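Local coordinates for protein succinate-acetate/proton symporter SatP (Escherichia coli K-12, PDB 5ZUG) that probably carries acetate and succinate across the bacterial membrane, working as a hexameric channel built from six-helix subunits, at residues Leu14-Phe19 / Ile167-Gly172; His29-Phe34 / Ala155-Leu160; Gly48-Ile53 / Phe77-Val82; Gln99-Tyr104 / Ile142-Gly147. All blocks are in the same frame, centred on the assembly; numbering follows the deposited sequence.

Contact 1 (Leu14-Phe19 / Ile167-Gly172); sequences LGLMGF and IYLAMG. With BNG (nonyl beta-D-glucopyranoside), chain G.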
loop_
_atom_site.group_PDB
_atom_site.type_symbol
_atom_site.label_atom_id
_atom_site.label_comp_id
_atom_site.label_asym_id
_atom_site.label_seq_id
_atom_site.Cartn_x
_atom_site.Cartn_y
_atom_site.Cartn_z
ATOM N N LEU A 14 -11.702 -15.953 8.083
ATOM C CA LEU A 14 -11.778 -14.695 7.338
ATOM C C LEU A 14 -11.799 -14.923 5.827
ATOM O O LEU A 14 -12.601 -14.323 5.105
ATOM C CB LEU A 14 -10.592 -13.812 7.706
ATOM C CG LEU A 14 -10.379 -12.560 6.849
ATOM C CD1 LEU A 14 -11.507 -11.516 7.011
ATOM C CD2 LEU A 14 -9.006 -11.956 7.094
ATOM N N GLY A 15 -10.875 -15.736 5.320
ATOM C CA GLY A 15 -10.854 -16.012 3.889
ATOM C C GLY A 15 -12.078 -16.767 3.423
ATOM O O GLY A 15 -12.615 -16.503 2.341
ATOM N N LEU A 16 -12.525 -17.731 4.223
ATOM C CA LEU A 16 -13.735 -18.484 3.914
ATOM C C LEU A 16 -14.971 -17.600 3.944
ATOM O O LEU A 16 -15.888 -17.800 3.143
ATOM C CB LEU A 16 -13.883 -19.651 4.884
ATOM C CG LEU A 16 -12.997 -20.876 4.610
ATOM C CD1 LEU A 16 -12.863 -21.806 5.825
ATOM C CD2 LEU A 16 -13.579 -21.623 3.409
ATOM N N MET A 17 -15.058 -16.672 4.902
ATOM C CA MET A 17 -16.186 -15.753 4.919
ATOM C C MET A 17 -16.213 -14.893 3.665
ATOM O O MET A 17 -17.256 -14.735 3.018
ATOM C CB MET A 17 -16.132 -14.846 6.143
ATOM C CG MET A 17 -16.569 -15.469 7.420
ATOM S SD MET A 17 -18.148 -16.336 7.311
ATOM C CE MET A 17 -19.260 -15.155 6.540
ATOM N N GLY A 18 -15.075 -14.274 3.350
ATOM C CA GLY A 18 -14.993 -13.423 2.177
ATOM C C GLY A 18 -15.368 -14.167 0.920
ATOM O O GLY A 18 -16.200 -13.710 0.136
ATOM N N PHE A 19 -14.727 -15.311 0.694
ATOM C CA PHE A 19 -15.071 -16.139 -0.452
ATOM C C PHE A 19 -16.545 -16.516 -0.447
ATOM O O PHE A 19 -17.261 -16.279 -1.423
ATOM C CB PHE A 19 -14.215 -17.399 -0.461
ATOM C CG PHE A 19 -14.722 -18.449 -1.393
ATOM C CD1 PHE A 19 -14.333 -18.454 -2.707
ATOM C CD2 PHE A 19 -15.613 -19.422 -0.956
ATOM C CE1 PHE A 19 -14.802 -19.416 -3.564
ATOM C CE2 PHE A 19 -16.098 -20.376 -1.819
ATOM C CZ PHE A 19 -15.680 -20.386 -3.115
ATOM N N ILE A 167 -19.175 -20.586 4.518
ATOM C CA ILE A 167 -19.621 -19.807 5.669
ATOM C C ILE A 167 -19.787 -20.698 6.886
ATOM O O ILE A 167 -19.348 -20.360 7.991
ATOM C CB ILE A 167 -20.927 -19.066 5.342
ATOM C CG1 ILE A 167 -20.678 -18.035 4.227
ATOM C CG2 ILE A 167 -21.477 -18.421 6.588
ATOM C CD1 ILE A 167 -21.874 -17.245 3.855
ATOM N N TYR A 168 -20.423 -21.858 6.697
ATOM C CA TYR A 168 -20.601 -22.793 7.800
ATOM C C TYR A 168 -19.257 -23.287 8.312
ATOM O O TYR A 168 -18.990 -23.263 9.519
ATOM C CB TYR A 168 -21.451 -23.970 7.343
ATOM C CG TYR A 168 -21.639 -24.982 8.436
ATOM C CD1 TYR A 168 -22.501 -24.714 9.504
ATOM C CD2 TYR A 168 -20.920 -26.180 8.432
ATOM C CE1 TYR A 168 -22.670 -25.624 10.513
ATOM C CE2 TYR A 168 -21.076 -27.102 9.444
ATOM C CZ TYR A 168 -21.949 -26.821 10.485
ATOM O OH TYR A 168 -22.110 -27.741 11.494
ATOM N N LEU A 169 -18.377 -23.689 7.389
ATOM C CA LEU A 169 -17.047 -24.157 7.756
ATOM C C LEU A 169 -16.293 -23.087 8.548
ATOM O O LEU A 169 -15.699 -23.369 9.591
ATOM C CB LEU A 169 -16.261 -24.516 6.499
ATOM C CG LEU A 169 -14.867 -25.029 6.860
ATOM C CD1 LEU A 169 -15.068 -26.225 7.796
ATOM C CD2 LEU A 169 -13.937 -25.335 5.668
ATOM N N ALA A 170 -16.314 -21.847 8.059
ATOM C CA ALA A 170 -15.660 -20.750 8.756
ATOM C C ALA A 170 -16.227 -20.573 10.149
ATOM O O ALA A 170 -15.476 -20.377 11.110
ATOM C CB ALA A 170 -15.808 -19.456 7.957
ATOM N N MET A 171 -17.555 -20.563 10.276
ATOM C CA MET A 171 -18.128 -20.378 11.607
ATOM C C MET A 171 -17.931 -21.603 12.500
ATOM O O MET A 171 -17.816 -21.454 13.718
ATOM C CB MET A 171 -19.586 -19.946 11.506
ATOM C CG MET A 171 -19.716 -18.526 10.940
ATOM S SD MET A 171 -18.704 -17.231 11.758
ATOM C CE MET A 171 -17.202 -17.169 10.772
ATOM N N GLY A 172 -17.830 -22.805 11.926
ATOM C CA GLY A 172 -17.401 -23.946 12.712
ATOM C C GLY A 172 -16.015 -23.707 13.299
ATOM O O GLY A 172 -15.844 -23.747 14.510
HETATM C C1 BNG G . -6.795 -24.999 7.049
HETATM C C2 BNG G . -7.555 -25.345 8.316
HETATM C C3 BNG G . -6.548 -25.652 9.317
HETATM C C4 BNG G . -6.057 -27.005 8.978
HETATM C C5 BNG G . -5.326 -26.988 7.628
HETATM C C6 BNG G . -5.855 -27.979 6.672
HETATM C "C1'" BNG G . -6.988 -24.651 4.841
HETATM C "C2'" BNG G . -8.050 -23.645 4.403
HETATM C "C3'" BNG G . -7.959 -23.446 2.898
HETATM C "C4'" BNG G . -9.393 -23.232 2.357
HETATM C "C5'" BNG G . -9.334 -22.247 1.190
HETATM C "C6'" BNG G . -10.793 -22.161 0.733
HETATM C "C7'" BNG G . -11.016 -20.842 0.004
HETATM C "C8'" BNG G . -11.526 -21.219 -1.389
HETATM C "C9'" BNG G . -12.837 -21.983 -1.239
HETATM O O1 BNG G . -7.533 -25.258 5.971
HETATM O O2 BNG G . -8.351 -24.287 8.816
HETATM O O3 BNG G . -7.079 -25.625 10.653
HETATM O O4 BNG G . -5.219 -27.418 10.049
HETATM O O5 BNG G . -5.549 -25.791 6.817
HETATM O O6 BNG G . -6.039 -27.139 5.580
#
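Two side chains of 14-19, L16 and M17, straddle A170 on 167-172. L16 CB meets A170 CB at 3.6 Å, and a methyl is short enough to let the backbones approach here. Beyond it, L16 CD1 crosses obliquely onto L169 CD2 at 3.7 Å, while CD2, the other branch, turns to the detergent tail, 3.9 Å from BNG C6'. In M17 the bend at chi2 brings SD to M171 CE at 3.7 Å, and that at chi3 turns M17 CE to I167 CG2 at 3.9 Å. An unbranched, flexible thioether suits a place where one chain must curl past a small alanine to meet two neighbours. F19 turns aside from the helix pair. Its CG is anti to the backbone N (chi1 166°), and BNG C9' sits 3.6 Å above the ring plane, over its centre. Further out, the antiparallel segments, with axes 8.2 Å apart, join helix 12-31 to helix 149-179, and F111 and M115 of a second subunit pack on M17 and M171. Nothing but carbon and sulfur meets across the pair, so dispersion and shape hold it, and L16 and F19 offer the nonyl chain a purely apolar lining.

Contact 2 (His29-Phe34 / Ala155-Leu160); sequences HNVGYF and AGWIGL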
loop_
_atom_site.group_PDB
_atom_site.type_symbol
_atom_site.label_atom_id
_atom_site.label_comp_id
_atom_site.label_asym_id
_atom_site.label_seq_id
_atom_site.Cartn_x
_atom_site.Cartn_y
_atom_site.Cartn_z
ATOM N N HIS A 29 -27.320 -13.812 -8.620
ATOM C CA HIS A 29 -27.430 -13.332 -9.988
ATOM C C HIS A 29 -27.413 -14.473 -11.010
ATOM O O HIS A 29 -28.173 -14.441 -11.984
ATOM C CB HIS A 29 -26.315 -12.351 -10.292
ATOM C CG HIS A 29 -26.011 -12.267 -11.750
ATOM N ND1 HIS A 29 -26.787 -11.541 -12.629
ATOM C CD2 HIS A 29 -25.040 -12.849 -12.492
ATOM C CE1 HIS A 29 -26.289 -11.665 -13.846
ATOM N NE2 HIS A 29 -25.226 -12.446 -13.790
ATOM N N ASN A 30 -26.520 -15.457 -10.847
ATOM C CA ASN A 30 -26.438 -16.551 -11.820
ATOM C C ASN A 30 -27.743 -17.333 -11.882
ATOM O O ASN A 30 -28.167 -17.773 -12.959
ATOM C CB ASN A 30 -25.304 -17.519 -11.466
ATOM C CG ASN A 30 -23.953 -17.072 -11.983
ATOM O OD1 ASN A 30 -23.863 -16.214 -12.854
ATOM N ND2 ASN A 30 -22.891 -17.681 -11.468
ATOM N N VAL A 31 -28.385 -17.524 -10.725
ATOM C CA VAL A 31 -29.699 -18.154 -10.658
ATOM C C VAL A 31 -30.750 -17.305 -11.358
ATOM O O VAL A 31 -31.716 -17.837 -11.910
ATOM C CB VAL A 31 -30.058 -18.445 -9.186
ATOM C CG1 VAL A 31 -31.545 -18.525 -8.982
ATOM C CG2 VAL A 31 -29.438 -19.765 -8.785
ATOM N N GLY A 32 -30.603 -15.988 -11.331
ATOM C CA GLY A 32 -31.524 -15.110 -12.031
ATOM C C GLY A 32 -32.267 -14.144 -11.131
ATOM O O GLY A 32 -33.032 -13.322 -11.637
ATOM N N TYR A 33 -32.126 -14.199 -9.807
ATOM C CA TYR A 33 -32.918 -13.305 -8.973
ATOM C C TYR A 33 -32.588 -11.843 -9.217
ATOM O O TYR A 33 -33.480 -10.994 -9.150
ATOM C CB TYR A 33 -32.721 -13.640 -7.494
ATOM C CG TYR A 33 -33.408 -14.899 -7.031
ATOM C CD1 TYR A 33 -33.916 -15.816 -7.940
ATOM C CD2 TYR A 33 -33.552 -15.169 -5.675
ATOM C CE1 TYR A 33 -34.555 -16.965 -7.514
ATOM C CE2 TYR A 33 -34.181 -16.313 -5.240
ATOM C CZ TYR A 33 -34.676 -17.209 -6.162
ATOM O OH TYR A 33 -35.305 -18.348 -5.730
ATOM N N PHE A 34 -31.336 -11.531 -9.525
ATOM C CA PHE A 34 -30.874 -10.152 -9.566
ATOM C C PHE A 34 -29.874 -9.989 -10.707
ATOM O O PHE A 34 -29.383 -10.967 -11.287
ATOM C CB PHE A 34 -30.218 -9.746 -8.235
ATOM C CG PHE A 34 -31.094 -9.943 -7.013
ATOM C CD1 PHE A 34 -32.049 -9.001 -6.649
ATOM C CD2 PHE A 34 -30.939 -11.078 -6.212
ATOM C CE1 PHE A 34 -32.833 -9.183 -5.510
ATOM C CE2 PHE A 34 -31.728 -11.267 -5.076
ATOM C CZ PHE A 34 -32.670 -10.312 -4.727
ATOM N N ALA A 155 -25.574 -23.892 -12.502
ATOM C CA ALA A 155 -24.336 -23.537 -11.817
ATOM C C ALA A 155 -24.608 -22.575 -10.670
ATOM O O ALA A 155 -23.924 -22.613 -9.645
ATOM C CB ALA A 155 -23.343 -22.920 -12.802
ATOM N N GLY A 156 -25.565 -21.663 -10.856
ATOM C CA GLY A 156 -25.938 -20.744 -9.789
ATOM C C GLY A 156 -26.366 -21.433 -8.505
ATOM O O GLY A 156 -25.933 -21.054 -7.415
ATOM N N TRP A 157 -27.213 -22.462 -8.613
ATOM C CA TRP A 157 -27.660 -23.176 -7.416
ATOM C C TRP A 157 -26.513 -23.951 -6.762
ATOM O O TRP A 157 -26.393 -23.982 -5.527
ATOM C CB TRP A 157 -28.825 -24.102 -7.764
ATOM C CG TRP A 157 -30.037 -23.310 -8.019
ATOM C CD1 TRP A 157 -30.574 -23.012 -9.241
ATOM C CD2 TRP A 157 -30.835 -22.621 -7.044
ATOM N NE1 TRP A 157 -31.674 -22.193 -9.085
ATOM C CE2 TRP A 157 -31.858 -21.938 -7.748
ATOM C CE3 TRP A 157 -30.792 -22.520 -5.652
ATOM C CZ2 TRP A 157 -32.831 -21.160 -7.098
ATOM C CZ3 TRP A 157 -31.760 -21.746 -5.007
ATOM C CH2 TRP A 157 -32.765 -21.077 -5.735
ATOM N N ILE A 158 -25.643 -24.564 -7.566
ATOM C CA ILE A 158 -24.467 -25.199 -6.984
ATOM C C ILE A 158 -23.598 -24.159 -6.290
ATOM O O ILE A 158 -23.054 -24.407 -5.210
ATOM C CB ILE A 158 -23.687 -25.972 -8.065
ATOM C CG1 ILE A 158 -24.543 -27.132 -8.564
ATOM C CG2 ILE A 158 -22.305 -26.425 -7.552
ATOM C CD1 ILE A 158 -23.826 -28.100 -9.439
ATOM N N GLY A 159 -23.487 -22.967 -6.884
ATOM C CA GLY A 159 -22.694 -21.907 -6.281
ATOM C C GLY A 159 -23.268 -21.413 -4.965
ATOM O O GLY A 159 -22.520 -21.040 -4.055
ATOM N N LEU A 160 -24.600 -21.340 -4.864
ATOM C CA LEU A 160 -25.206 -20.943 -3.596
ATOM C C LEU A 160 -24.845 -21.928 -2.489
ATOM O O LEU A 160 -24.550 -21.523 -1.356
ATOM C CB LEU A 160 -26.723 -20.824 -3.735
ATOM C CG LEU A 160 -27.215 -19.688 -4.627
ATOM C CD1 LEU A 160 -28.678 -19.861 -4.992
ATOM C CD2 LEU A 160 -26.957 -18.339 -3.985
#
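V31 and W157 form the close-packed half of this contact. CG2 of V31, anti to its own carbonyl carbon, stands over the five-membered ring of W157, 3.3 Å from its centroid and 10° off the normal, a CH-pi contact. V31 CG1 lies beside the rim, 3.5 Å from W157 CZ2, while L160 CD1 joins CG2 over the face. Next to them the backbones almost meet: V31 CA and G156 CA are 4.6 Å apart, and a side chain on G156 would collide with the backbone of 30-31. N30 CB rests on G156 CA at 3.7 Å, while its amide nitrogen is hydrogen-bonded to N27. An alanine in place of V31 would remove both methyls and would probably leave that face of W157 poorly packed. The solvent side is looser. Y33 touches W157 mainly through its tip, OH lying 3.7 Å from CH2 at the indole edge. G32, the first residue to leave helical backbone angles, has positive phi (119°), which suits glycine, and H29 ND1 closes the turn with a 3.0 Å hydrogen bond to F34 O. Polar bonds thus shape the turn, while cohesion with helix 149-179 is apolar and centred on one indole face.

Contact 3 (Gly48-Ile53 / Phe77-Val82); sequences GGIAQI and FWLTLV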
loop_
_atom_site.group_PDB
_atom_site.type_symbol
_atom_site.label_atom_id
_atom_site.label_comp_id
_atom_site.label_asym_id
_atom_site.label_seq_id
_atom_site.Cartn_x
_atom_site.Cartn_y
_atom_site.Cartn_z
ATOM N N GLY A 48 -14.258 -10.806 -0.877
ATOM C CA GLY A 48 -13.841 -11.962 -1.631
ATOM C C GLY A 48 -12.502 -11.777 -2.302
ATOM O O GLY A 48 -11.846 -12.774 -2.645
ATOM N N GLY A 49 -12.076 -10.525 -2.486
ATOM C CA GLY A 49 -10.776 -10.269 -3.061
ATOM C C GLY A 49 -9.785 -9.878 -1.979
ATOM O O GLY A 49 -9.070 -10.757 -1.482
ATOM N N ILE A 50 -9.834 -8.621 -1.511
ATOM C CA ILE A 50 -8.805 -8.112 -0.597
ATOM C C ILE A 50 -8.728 -8.942 0.690
ATOM O O ILE A 50 -7.659 -9.450 1.050
ATOM C CB ILE A 50 -9.037 -6.621 -0.286
ATOM C CG1 ILE A 50 -8.930 -5.752 -1.561
ATOM C CG2 ILE A 50 -8.159 -6.162 0.887
ATOM C CD1 ILE A 50 -7.568 -5.711 -2.147
ATOM N N ALA A 51 -9.839 -9.069 1.419
ATOM C CA ALA A 51 -9.780 -9.761 2.700
ATOM C C ALA A 51 -9.287 -11.200 2.540
ATOM O O ALA A 51 -8.565 -11.713 3.394
ATOM C CB ALA A 51 -11.149 -9.727 3.378
ATOM N N GLN A 52 -9.656 -11.863 1.445
ATOM C CA GLN A 52 -9.198 -13.231 1.226
ATOM C C GLN A 52 -7.716 -13.280 0.889
ATOM O O GLN A 52 -7.056 -14.287 1.147
ATOM C CB GLN A 52 -10.018 -13.897 0.130
ATOM C CG GLN A 52 -9.885 -15.383 0.164
ATOM C CD GLN A 52 -10.735 -16.109 -0.824
ATOM O OE1 GLN A 52 -11.651 -15.554 -1.391
ATOM N NE2 GLN A 52 -10.456 -17.377 -1.011
ATOM N N ILE A 53 -7.205 -12.254 0.222
ATOM C CA ILE A 53 -5.777 -12.152 -0.014
ATOM C C ILE A 53 -5.050 -11.945 1.304
ATOM O O ILE A 53 -3.945 -12.453 1.501
ATOM C CB ILE A 53 -5.499 -11.043 -1.052
ATOM C CG1 ILE A 53 -5.951 -11.516 -2.447
ATOM C CG2 ILE A 53 -4.032 -10.626 -1.051
ATOM C CD1 ILE A 53 -6.029 -10.450 -3.441
ATOM N N PHE A 77 -8.625 -14.125 -7.934
ATOM C CA PHE A 77 -9.666 -14.402 -8.919
ATOM C C PHE A 77 -10.781 -13.372 -8.833
ATOM O O PHE A 77 -11.212 -12.819 -9.847
ATOM C CB PHE A 77 -10.269 -15.783 -8.721
ATOM C CG PHE A 77 -11.637 -15.925 -9.350
ATOM C CD1 PHE A 77 -11.767 -16.191 -10.713
ATOM C CD2 PHE A 77 -12.798 -15.781 -8.589
ATOM C CE1 PHE A 77 -13.029 -16.320 -11.313
ATOM C CE2 PHE A 77 -14.051 -15.902 -9.180
ATOM C CZ PHE A 77 -14.162 -16.175 -10.557
ATOM N N TRP A 78 -11.277 -13.127 -7.618
ATOM C CA TRP A 78 -12.331 -12.144 -7.435
ATOM C C TRP A 78 -11.910 -10.760 -7.905
ATOM O O TRP A 78 -12.747 -10.004 -8.422
ATOM C CB TRP A 78 -12.773 -12.118 -5.983
ATOM C CG TRP A 78 -13.701 -13.229 -5.658
ATOM C CD1 TRP A 78 -13.451 -14.292 -4.861
ATOM C CD2 TRP A 78 -15.021 -13.429 -6.191
ATOM N NE1 TRP A 78 -14.547 -15.122 -4.813
ATOM C CE2 TRP A 78 -15.525 -14.618 -5.620
ATOM C CE3 TRP A 78 -15.848 -12.691 -7.073
ATOM C CZ2 TRP A 78 -16.811 -15.100 -5.894
ATOM C CZ3 TRP A 78 -17.126 -13.170 -7.345
ATOM C CH2 TRP A 78 -17.596 -14.359 -6.755
ATOM N N LEU A 79 -10.637 -10.397 -7.716
ATOM C CA LEU A 79 -10.146 -9.131 -8.246
ATOM C C LEU A 79 -10.115 -9.143 -9.771
ATOM O O LEU A 79 -10.507 -8.154 -10.410
ATOM C CB LEU A 79 -8.757 -8.816 -7.697
ATOM C CG LEU A 79 -8.731 -8.384 -6.243
ATOM C CD1 LEU A 79 -7.348 -7.964 -5.829
ATOM C CD2 LEU A 79 -9.710 -7.261 -6.068
ATOM N N THR A 80 -9.673 -10.252 -10.379
ATOM C CA THR A 80 -9.684 -10.291 -11.835
ATOM C C THR A 80 -11.115 -10.241 -12.349
ATOM O O THR A 80 -11.385 -9.605 -13.377
ATOM C CB THR A 80 -8.947 -11.519 -12.404
ATOM O OG1 THR A 80 -9.549 -12.737 -11.953
ATOM C CG2 THR A 80 -7.463 -11.489 -12.067
ATOM N N LEU A 81 -12.044 -10.897 -11.647
ATOM C CA LEU A 81 -13.439 -10.897 -12.082
ATOM C C LEU A 81 -14.010 -9.476 -12.069
ATOM O O LEU A 81 -14.680 -9.050 -13.021
ATOM C CB LEU A 81 -14.287 -11.843 -11.214
ATOM C CG LEU A 81 -15.745 -11.945 -11.670
ATOM C CD1 LEU A 81 -15.769 -12.507 -13.075
ATOM C CD2 LEU A 81 -16.567 -12.803 -10.782
ATOM N N VAL A 82 -13.781 -8.734 -10.982
ATOM C CA VAL A 82 -14.260 -7.356 -10.939
ATOM C C VAL A 82 -13.609 -6.545 -12.052
ATOM O O VAL A 82 -14.273 -5.776 -12.753
ATOM C CB VAL A 82 -14.000 -6.742 -9.547
ATOM C CG1 VAL A 82 -14.250 -5.244 -9.553
ATOM C CG2 VAL A 82 -14.886 -7.392 -8.513
#
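F77 O is gripped twice: by L81 N at 2.8 Å, and by T80 OG1 at 2.7 Å, which donates to a lone pair in the carbonyl plane. Threonine suits this place: its hydroxyl folds back onto its own helix and also bonds Y104 OH of helix 98-117. Across the antiparallel pair, whose axes approach to 8.2 Å, two glycines in a pi-type turn make room. G48 O lies 3.1 Å from W78 CD1, and G49 offers its bare CA to L79, where a side chain would run into L79 CD2. W78 CG is anti to its carbonyl carbon (chi1 -80°), and F77 CE2 stands 4.0 Å above the indole, over its centre. Trimming W78 to an alanine would probably lose this aromatic contact and loosen the packing on T22, T23 and L26 of helix 12-31. Toward the third subunit, L79 CD1 meets I53 CD1 at 3.7 Å. F77 O is thus satisfied within helix 65-86, and glycine backbone against large side chains, with L79 on I53, makes the interface.

Contact 4 (Gln99-Tyr104 / Ile142-Gly147); sequences QFLGVY and IGNIAG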
loop_
_atom_site.group_PDB
_atom_site.type_symbol
_atom_site.label_atom_id
_atom_site.label_comp_id
_atom_site.label_asym_id
_atom_site.label_seq_id
_atom_site.Cartn_x
_atom_site.Cartn_y
_atom_site.Cartn_z
ATOM N N GLN A 99 -16.773 -17.255 -24.446
ATOM C CA GLN A 99 -15.960 -18.468 -24.483
ATOM C C GLN A 99 -14.607 -18.250 -23.827
ATOM O O GLN A 99 -14.126 -19.126 -23.094
ATOM C CB GLN A 99 -15.817 -18.997 -25.910
ATOM C CG GLN A 99 -17.122 -19.581 -26.440
ATOM C CD GLN A 99 -17.085 -19.902 -27.911
ATOM O OE1 GLN A 99 -16.282 -19.347 -28.660
ATOM N NE2 GLN A 99 -17.916 -20.857 -28.327
ATOM N N PHE A 100 -13.992 -17.081 -24.037
ATOM C CA PHE A 100 -12.747 -16.812 -23.332
ATOM C C PHE A 100 -13.054 -16.775 -21.838
ATOM O O PHE A 100 -12.323 -17.360 -21.034
ATOM C CB PHE A 100 -12.080 -15.545 -23.868
ATOM C CG PHE A 100 -10.572 -15.556 -23.750
ATOM C CD1 PHE A 100 -9.906 -16.697 -23.312
ATOM C CD2 PHE A 100 -9.822 -14.445 -24.119
ATOM C CE1 PHE A 100 -8.517 -16.728 -23.220
ATOM C CE2 PHE A 100 -8.439 -14.461 -24.031
ATOM C CZ PHE A 100 -7.782 -15.606 -23.585
ATOM N N LEU A 101 -14.148 -16.101 -21.452
ATOM C CA LEU A 101 -14.589 -16.163 -20.059
ATOM C C LEU A 101 -14.783 -17.610 -19.604
ATOM O O LEU A 101 -14.401 -17.973 -18.483
ATOM C CB LEU A 101 -15.886 -15.380 -19.858
ATOM C CG LEU A 101 -16.193 -15.100 -18.385
ATOM C CD1 LEU A 101 -15.331 -13.933 -17.937
ATOM C CD2 LEU A 101 -17.653 -14.821 -18.107
ATOM N N GLY A 102 -15.379 -18.448 -20.454
ATOM C CA GLY A 102 -15.524 -19.852 -20.107
ATOM C C GLY A 102 -14.193 -20.565 -19.957
ATOM O O GLY A 102 -14.046 -21.463 -19.120
ATOM N N VAL A 103 -13.233 -20.244 -20.823
ATOM C CA VAL A 103 -11.920 -20.876 -20.720
ATOM C C VAL A 103 -11.197 -20.369 -19.473
ATOM O O VAL A 103 -10.485 -21.115 -18.787
ATOM C CB VAL A 103 -11.117 -20.624 -22.011
ATOM C CG1 VAL A 103 -9.732 -21.224 -21.898
ATOM C CG2 VAL A 103 -11.869 -21.172 -23.223
ATOM N N TYR A 104 -11.368 -19.081 -19.179
ATOM C CA TYR A 104 -10.836 -18.474 -17.967
ATOM C C TYR A 104 -11.413 -19.139 -16.721
ATOM O O TYR A 104 -10.660 -19.598 -15.850
ATOM C CB TYR A 104 -11.129 -16.977 -18.034
ATOM C CG TYR A 104 -11.262 -16.198 -16.755
ATOM C CD1 TYR A 104 -12.505 -16.033 -16.159
ATOM C CD2 TYR A 104 -10.174 -15.568 -16.173
ATOM C CE1 TYR A 104 -12.657 -15.283 -15.011
ATOM C CE2 TYR A 104 -10.322 -14.819 -15.026
ATOM C CZ TYR A 104 -11.566 -14.673 -14.453
ATOM O OH TYR A 104 -11.725 -13.914 -13.316
ATOM N N ILE A 142 -18.795 -24.402 -19.021
ATOM C CA ILE A 142 -19.628 -25.009 -20.065
ATOM C C ILE A 142 -20.745 -24.058 -20.509
ATOM O O ILE A 142 -20.888 -23.743 -21.697
ATOM C CB ILE A 142 -20.214 -26.348 -19.580
ATOM C CG1 ILE A 142 -19.107 -27.384 -19.354
ATOM C CG2 ILE A 142 -21.266 -26.830 -20.553
ATOM C CD1 ILE A 142 -18.335 -27.697 -20.607
ATOM N N GLY A 143 -21.569 -23.609 -19.556
ATOM C CA GLY A 143 -22.675 -22.712 -19.842
ATOM C C GLY A 143 -22.268 -21.433 -20.532
ATOM O O GLY A 143 -23.109 -20.785 -21.163
ATOM N N ASN A 144 -21.005 -21.033 -20.411
ATOM C CA ASN A 144 -20.514 -19.833 -21.083
ATOM C C ASN A 144 -19.934 -20.134 -22.456
ATOM O O ASN A 144 -20.099 -19.328 -23.380
ATOM C CB ASN A 144 -19.456 -19.150 -20.215
ATOM C CG ASN A 144 -20.045 -18.132 -19.275
ATOM O OD1 ASN A 144 -20.322 -16.997 -19.671
ATOM N ND2 ASN A 144 -20.320 -18.551 -18.042
ATOM N N ILE A 145 -19.260 -21.282 -22.600
ATOM C CA ILE A 145 -18.768 -21.707 -23.909
ATOM C C ILE A 145 -19.927 -22.160 -24.800
ATOM O O ILE A 145 -19.992 -21.794 -25.981
ATOM C CB ILE A 145 -17.674 -22.788 -23.755
ATOM C CG1 ILE A 145 -16.388 -22.182 -23.165
ATOM C CG2 ILE A 145 -17.375 -23.485 -25.078
ATOM C CD1 ILE A 145 -15.398 -23.206 -22.620
ATOM N N ALA A 146 -20.901 -22.881 -24.231
ATOM C CA ALA A 146 -22.020 -23.418 -25.006
ATOM C C ALA A 146 -23.145 -22.400 -25.226
ATOM O O ALA A 146 -23.873 -22.490 -26.220
ATOM C CB ALA A 146 -22.582 -24.662 -24.310
ATOM N N GLY A 147 -23.324 -21.454 -24.319
ATOM C CA GLY A 147 -24.384 -20.474 -24.434
ATOM C C GLY A 147 -25.655 -20.851 -23.707
ATOM O O GLY A 147 -26.688 -20.203 -23.918
#
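I145 of helix 124-146 lays its side chain along 99-104. From CB the chain forks. CG2, anti to the backbone N, meets Q99 CG at 4.1 Å; CG1, anti to the carbonyl carbon (chi1 -70°), runs alongside the facing helix, 3.8 Å from Q99 O and 3.9 Å from G102 CA. The tip, CD1, passes over the backbone at G102 C and ends 4.1 Å from V103 CG2. G102 makes this possible, since any CB there would collide with I145 CG1. The two segments belong to consecutive helices of the six-helix bundle, joined as an antiparallel hairpin, and with glycine at the crossing their axes come within 7.5 Å. On one flank of I145, Q99 extends beyond CG so that NE2 donates to I145 O, long at 3.3 Å but nearly straight (167°), on a lone pair in the carbonyl plane and close to the plane of the amide. The acceptor lies in the last turn of its helix, which G147 leaves with positive phi, so a glutamine amide is well suited to meet a carbonyl there. On the other flank N144 lays CB against G102 CA at 4.0 Å and turns its amide nitrogen to L140 O, while V103 also packs on L28 of the third subunit.

In the fold
Contacts 1 and 2 join the same two helices, 12-31 and 149-179, at levels about 19 Å apart between centres, tying the first transmembrane helix to the last. Contacts 3 and 4 lie in series inside the loop they close. Contact 3 touches contact 1 beside the detergent pocket: G15 O is 3.7 Å from Q52 CG, and F19, which packs on Q52, lines the site of BNG with it. Contact 4 is remote from it, its centre about 28 Å from that of contact 1, across the chain's centre. It meets contact 3 through a probable hydrogen bond of 2.8 Å between T80 OG1 and Y104 OH. Contacts 3 and 4 both touch the third subunit of the hexamer.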